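Local structure of intimin (Escherichia coli, 6TPL) at residues V128-G133 / Q140-T145. The protein mediates adhesion of the bacterium to host cells through an extracellular passenger built largely of Ig-like domains. Sequence-based numbering, arbitrary orientation.
Sequences VKVMKG and QEVTFT
Q140, whose side chain meets V130, has its backbone N hydrogen-bonded to OG1 of T158, and the V130 side chain also packs on T158. From this polar margin inward the contact is made by hydrocarbon. The aliphatic part of Q140 crosses V130 at about a right angle, with Q140 CG 4.1 Å from V130 CG1. V130 and V142 then meet tip to tip through one branch each: V130 CG2 lies 3.7 Å from V142 CG2. In both valines CG1 is anti to the backbone N (chi1 179° and 180°), which leaves CG2 beside it as the meeting methyl. The two strands belong to opposing sheets of the second Ig-like domain of this fragment, a β-sandwich; their axes approach to 9.1 Å, and V128 and V130 of the one strand and V142 of the other turn their side chains into the interior. Backbone hydrogen bonds of V128 with A164 and of V130 with G162 keep the first strand within its own sheet. V128 divides its two methyls between partners. V128 CG1 lies 4.1 Å from V142 CG1, whereas V128 CG2 reaches the outer end of the F144 ring, 3.7 Å from F144 CE2 and 3.9 Å from F144 CZ. The CB of F144 does not itself point at the facing strand; with CG beside the backbone N (chi1 -63°), the ring swings in to meet V128. I106, I109 and A180 also pack on V128, while V166 lies against F144.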
loop_
_atom_site.group_PDB
_atom_site.type_symbol
_atom_site.label_atom_id
_atom_site.label_comp_id
_atom_site.label_asym_id
_atom_site.label_seq_id
_atom_site.Cartn_x
_atom_site.Cartn_y
_atom_site.Cartn_z
ATOM N N VAL A 128 -8.443 -7.118 4.187
ATOM C CA VAL A 128 -8.992 -6.254 3.150
ATOM C C VAL A 128 -10.214 -5.550 3.719
ATOM O O VAL A 128 -10.951 -6.113 4.536
ATOM C CB VAL A 128 -9.364 -7.057 1.887
ATOM C CG1 VAL A 128 -10.298 -6.251 1.009
ATOM C CG2 VAL A 128 -8.111 -7.462 1.135
ATOM N N LYS A 129 -10.423 -4.309 3.288
ATOM C CA LYS A 129 -11.616 -3.551 3.632
ATOM C C LYS A 129 -12.362 -3.191 2.355
ATOM O O LYS A 129 -11.745 -2.859 1.338
ATOM C CB LYS A 129 -11.275 -2.281 4.412
ATOM C CG LYS A 129 -12.454 -1.698 5.173
ATOM C CD LYS A 129 -12.082 -0.390 5.847
ATOM C CE LYS A 129 -13.178 0.094 6.782
ATOM N NZ LYS A 129 -12.772 1.345 7.486
ATOM N N VAL A 130 -13.688 -3.262 2.414
ATOM C CA VAL A 130 -14.559 -2.927 1.295
ATOM C C VAL A 130 -15.484 -1.805 1.737
ATOM O O VAL A 130 -16.081 -1.880 2.816
ATOM C CB VAL A 130 -15.374 -4.146 0.830
ATOM C CG1 VAL A 130 -16.286 -3.752 -0.313
ATOM C CG2 VAL A 130 -14.449 -5.274 0.423
ATOM N N MET A 131 -15.627 -0.784 0.894
ATOM C CA MET A 131 -16.459 0.359 1.232
ATOM C C MET A 131 -17.274 0.805 0.023
ATOM O O MET A 131 -16.939 0.521 -1.129
ATOM C CB MET A 131 -15.613 1.531 1.752
ATOM C CG MET A 131 -14.620 1.133 2.824
ATOM S SD MET A 131 -13.794 2.557 3.577
ATOM C CE MET A 131 -15.106 3.245 4.583
ATOM N N LYS A 132 -18.371 1.499 0.320
ATOM C CA LYS A 132 -19.240 2.118 -0.672
ATOM C C LYS A 132 -19.823 3.353 -0.005
ATOM O O LYS A 132 -20.277 3.276 1.140
ATOM C CB LYS A 132 -20.352 1.164 -1.125
ATOM C CG LYS A 132 -21.302 1.756 -2.161
ATOM C CD LYS A 132 -22.258 0.692 -2.691
ATOM C CE LYS A 132 -22.949 -0.056 -1.554
ATOM N NZ LYS A 132 -23.955 -1.042 -2.036
ATOM N N GLY A 133 -19.777 4.487 -0.695
ATOM C CA GLY A 133 -20.218 5.730 -0.085
ATOM C C GLY A 133 -19.426 6.112 1.145
ATOM O O GLY A 133 -19.959 6.773 2.045
ATOM N N GLN A 140 -19.878 -8.761 1.667
ATOM C CA GLN A 140 -19.318 -8.718 0.322
ATOM C C GLN A 140 -18.248 -9.796 0.196
ATOM O O GLN A 140 -17.376 -9.918 1.062
ATOM C CB GLN A 140 -18.718 -7.340 0.039
ATOM C CG GLN A 140 -18.206 -7.158 -1.375
ATOM C CD GLN A 140 -19.308 -6.789 -2.347
ATOM O OE1 GLN A 140 -20.389 -6.356 -1.940
ATOM N NE2 GLN A 140 -19.038 -6.949 -3.635
ATOM N N GLU A 141 -18.318 -10.578 -0.876
ATOM C CA GLU A 141 -17.364 -11.663 -1.081
ATOM C C GLU A 141 -16.059 -11.105 -1.635
ATOM O O GLU A 141 -16.032 -10.566 -2.748
ATOM C CB GLU A 141 -17.938 -12.718 -2.029
ATOM C CG GLU A 141 -18.943 -13.658 -1.378
ATOM C CD GLU A 141 -19.210 -14.904 -2.207
ATOM O OE1 GLU A 141 -19.950 -15.784 -1.722
ATOM O OE2 GLU A 141 -18.682 -15.007 -3.335
ATOM N N VAL A 142 -14.986 -11.221 -0.856
ATOM C CA VAL A 142 -13.639 -10.900 -1.308
ATOM C C VAL A 142 -12.938 -12.202 -1.653
ATOM O O VAL A 142 -12.873 -13.117 -0.824
ATOM C CB VAL A 142 -12.858 -10.128 -0.233
ATOM C CG1 VAL A 142 -11.455 -9.813 -0.733
ATOM C CG2 VAL A 142 -13.597 -8.860 0.161
ATOM N N THR A 143 -12.415 -12.295 -2.872
ATOM C CA THR A 143 -11.688 -13.475 -3.320
ATOM C C THR A 143 -10.194 -13.171 -3.334
ATOM O O THR A 143 -9.768 -12.133 -3.860
ATOM C CB THR A 143 -12.160 -13.932 -4.704
ATOM O OG1 THR A 143 -13.544 -14.305 -4.637
ATOM C CG2 THR A 143 -11.340 -15.131 -5.176
ATOM N N PHE A 144 -9.411 -14.073 -2.739
ATOM C CA PHE A 144 -7.969 -13.932 -2.595
ATOM C C PHE A 144 -7.257 -14.974 -3.452
ATOM O O PHE A 144 -7.729 -16.107 -3.579
ATOM C CB PHE A 144 -7.519 -14.134 -1.131
ATOM C CG PHE A 144 -8.060 -13.119 -0.159
ATOM C CD1 PHE A 144 -9.339 -13.250 0.372
ATOM C CD2 PHE A 144 -7.275 -12.051 0.252
ATOM C CE1 PHE A 144 -9.839 -12.326 1.275
ATOM C CE2 PHE A 144 -7.767 -11.117 1.155
ATOM C CZ PHE A 144 -9.049 -11.256 1.668
ATOM N N THR A 145 -6.095 -14.613 -3.995
ATOM C CA THR A 145 -5.218 -15.556 -4.680
ATOM C C THR A 145 -3.784 -15.301 -4.236
ATOM O O THR A 145 -3.474 -14.251 -3.671
ATOM C CB THR A 145 -5.317 -15.443 -6.207
ATOM O OG1 THR A 145 -4.965 -14.119 -6.622
ATOM C CG2 THR A 145 -6.726 -15.755 -6.673
#